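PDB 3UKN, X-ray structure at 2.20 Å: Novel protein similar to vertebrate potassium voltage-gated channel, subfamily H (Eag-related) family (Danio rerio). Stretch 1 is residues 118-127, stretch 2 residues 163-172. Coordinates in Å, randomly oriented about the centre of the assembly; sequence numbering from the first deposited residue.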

# COMPACT_ATOMS: atom_id res chain seq x y z
N ALA B 118 2.28 1.21 12.27
CA ALA B 118 3.33 0.20 12.38
C ALA B 118 4.03 0.29 13.73
O ALA B 118 3.89 1.28 14.44
CB ALA B 118 4.37 0.42 11.26
N ILE B 119 4.81 -0.74 14.05
CA ILE B 119 5.82 -0.61 15.09
C ILE B 119 7.16 -0.46 14.39
O ILE B 119 7.37 -1.05 13.33
CB ILE B 119 5.85 -1.82 16.06
CG1 ILE B 119 6.22 -3.09 15.32
CG2 ILE B 119 4.50 -2.02 16.70
CD1 ILE B 119 6.12 -4.32 16.22
N TYR B 120 8.04 0.34 14.97
CA TYR B 120 9.31 0.69 14.35
C TYR B 120 10.49 0.30 15.24
O TYR B 120 10.40 0.32 16.47
CB TYR B 120 9.36 2.20 14.06
CG TYR B 120 8.20 2.68 13.25
CD1 TYR B 120 8.29 2.78 11.87
CD2 TYR B 120 7.00 3.01 13.86
CE1 TYR B 120 7.21 3.21 11.11
CE2 TYR B 120 5.92 3.44 13.12
CZ TYR B 120 6.03 3.54 11.74
OH TYR B 120 4.94 3.96 10.99
N PHE B 121 11.60 -0.04 14.61
CA PHE B 121 12.79 -0.44 15.33
C PHE B 121 13.92 0.43 14.81
O PHE B 121 14.11 0.52 13.60
CB PHE B 121 13.08 -1.93 15.09
CG PHE B 121 14.38 -2.43 15.70
CD1 PHE B 121 14.40 -2.97 16.98
CD2 PHE B 121 15.56 -2.40 14.98
CE1 PHE B 121 15.60 -3.44 17.55
CE2 PHE B 121 16.75 -2.87 15.53
CZ PHE B 121 16.77 -3.39 16.82
N VAL B 122 14.64 1.11 15.70
CA VAL B 122 15.82 1.90 15.31
C VAL B 122 17.09 1.04 15.15
O VAL B 122 17.62 0.56 16.14
CB VAL B 122 16.11 3.01 16.34
CG1 VAL B 122 17.10 4.04 15.78
CG2 VAL B 122 14.83 3.69 16.76
N CYS B 123 17.57 0.87 13.92
CA CYS B 123 18.86 0.18 13.69
C CYS B 123 20.06 1.10 13.85
O CYS B 123 21.14 0.67 14.23
CB CYS B 123 18.96 -0.46 12.30
SG CYS B 123 17.63 -1.55 11.83
N SER B 124 19.89 2.37 13.51
CA SER B 124 20.92 3.37 13.79
C SER B 124 20.30 4.75 13.81
O SER B 124 19.19 4.96 13.33
CB SER B 124 22.04 3.30 12.76
OG SER B 124 21.50 3.39 11.46
N GLY B 125 21.03 5.71 14.37
CA GLY B 125 20.56 7.07 14.43
C GLY B 125 19.92 7.38 15.76
O GLY B 125 19.76 6.50 16.62
N SER B 126 19.54 8.64 15.93
CA SER B 126 18.86 9.05 17.14
C SER B 126 17.58 9.79 16.80
O SER B 126 17.45 10.35 15.72
CB SER B 126 19.77 9.93 17.99
OG SER B 126 21.00 9.26 18.22
N MET B 127 16.63 9.77 17.73
CA MET B 127 15.34 10.42 17.53
C MET B 127 14.85 10.95 18.85
O MET B 127 15.22 10.43 19.91
CB MET B 127 14.32 9.42 17.01
CG MET B 127 14.90 8.34 16.14
SD MET B 127 13.58 7.43 15.35
CE MET B 127 13.21 8.54 14.00
N LYS B 163 10.47 12.50 16.11
CA LYS B 163 11.23 13.16 15.06
C LYS B 163 12.67 12.65 15.05
O LYS B 163 13.28 12.52 16.10
CB LYS B 163 11.25 14.67 15.33
CG LYS B 163 9.93 15.39 15.12
CD LYS B 163 10.05 16.87 15.47
CE LYS B 163 11.14 17.55 14.64
NZ LYS B 163 11.23 19.02 14.93
N ALA B 164 13.21 12.36 13.87
CA ALA B 164 14.61 12.01 13.76
C ALA B 164 15.44 13.19 14.23
O ALA B 164 15.08 14.34 13.99
CB ALA B 164 14.97 11.65 12.32
N LEU B 165 16.54 12.91 14.90
CA LEU B 165 17.47 13.95 15.32
C LEU B 165 18.68 13.93 14.41
O LEU B 165 19.23 14.98 14.07
CB LEU B 165 17.92 13.72 16.76
CG LEU B 165 16.96 14.22 17.82
CD1 LEU B 165 17.23 13.52 19.14
CD2 LEU B 165 17.10 15.73 17.94
N THR B 166 19.10 12.73 14.04
CA THR B 166 20.15 12.53 13.05
C THR B 166 19.58 11.69 11.92
O THR B 166 18.40 11.32 11.94
CB THR B 166 21.38 11.82 13.67
OG1 THR B 166 21.09 10.43 13.89
CG2 THR B 166 21.76 12.46 15.01
N TYR B 167 20.41 11.42 10.92
CA TYR B 167 20.09 10.41 9.93
C TYR B 167 19.84 9.10 10.65
O TYR B 167 20.65 8.69 11.48
CB TYR B 167 21.22 10.28 8.90
CG TYR B 167 21.22 11.45 7.96
CD1 TYR B 167 20.30 11.52 6.93
CD2 TYR B 167 22.09 12.52 8.14
CE1 TYR B 167 20.26 12.59 6.07
CE2 TYR B 167 22.06 13.61 7.28
CZ TYR B 167 21.14 13.64 6.24
OH TYR B 167 21.06 14.70 5.36
N CYS B 168 18.70 8.48 10.34
CA CYS B 168 18.26 7.24 11.00
C CYS B 168 17.98 6.11 10.02
O CYS B 168 17.51 6.32 8.90
CB CYS B 168 16.97 7.48 11.79
SG CYS B 168 17.15 8.53 13.22
N ASP B 169 18.26 4.90 10.48
CA ASP B 169 17.93 3.70 9.73
C ASP B 169 16.92 2.88 10.53
O ASP B 169 17.23 2.35 11.59
CB ASP B 169 19.19 2.89 9.46
CG ASP B 169 18.97 1.78 8.47
OD1 ASP B 169 17.84 1.25 8.41
OD2 ASP B 169 19.93 1.42 7.76
N LEU B 170 15.70 2.79 10.00
CA LEU B 170 14.60 2.18 10.71
C LEU B 170 14.12 0.89 10.06
O LEU B 170 14.17 0.75 8.84
CB LEU B 170 13.44 3.16 10.78
CG LEU B 170 13.76 4.50 11.44
CD1 LEU B 170 12.65 5.51 11.14
CD2 LEU B 170 13.91 4.30 12.92
N GLN B 171 13.67 -0.05 10.88
CA GLN B 171 12.93 -1.21 10.40
C GLN B 171 11.54 -1.14 10.98
O GLN B 171 11.32 -0.47 11.99
CB GLN B 171 13.58 -2.52 10.86
CG GLN B 171 14.91 -2.79 10.22
CD GLN B 171 15.49 -4.12 10.62
OE1 GLN B 171 14.88 -4.89 11.38
NE2 GLN B 171 16.67 -4.42 10.11
N TYR B 172 10.61 -1.87 10.38
CA TYR B 172 9.23 -1.81 10.86
C TYR B 172 8.38 -2.91 10.26
O TYR B 172 8.73 -3.50 9.23
CB TYR B 172 8.62 -0.42 10.58
CG TYR B 172 8.40 -0.10 9.11
CD1 TYR B 172 7.20 -0.43 8.47
CD2 TYR B 172 9.39 0.54 8.36
CE1 TYR B 172 6.99 -0.12 7.10
CE2 TYR B 172 9.19 0.85 6.99
CZ TYR B 172 7.99 0.52 6.37
OH TYR B 172 7.81 0.83 5.04
O HOH W 1 21.83 6.34 10.54

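M127 loses more surface to the facing segment than any other residue of the contact. Its side chain, with chi1 at -32° between rotamer wells, reaches three residues of stretch 2: M127 CG lies 3.7 Å from C168 SG, SD 4.0 Å from L170 CD2, and CE 3.9 Å from A164 CB. The M127 side chain thus links A164, on the short ladder, to L170, on the longer antiparallel ladder of strands 118-122 and 168-172. L170 CD2 also packs 4.0 Å from V122 CG2; both residues share a face of the sheet with Y120 and Y172.

Q171 anchors the longer ladder through its backbone. F121 N donates to Q171 O (2.7 Å) and Q171 N to F121 O (2.8 Å), the reciprocal pair of an antiparallel hydrogen-bonded bridge. The Q171 side chain shares a face with F121, and Q171 CG lies 3.4 Å from C123 SG. Next along, the register slips by one residue in a beta bulge: D169 O accepts from both C123 N (2.8 Å) and S124 N (3.3 Å), while D169 N returns a bond to S124 O (3.0 Å).

Beyond the bulge, G125 fits where a side chain could not, since a CB would clash with Y167 O and C168 CA. S126 then re-engages stretch 2, S126 O accepting from L165 N (2.8 Å) and S126 N donating to T166 OG1 (3.1 Å).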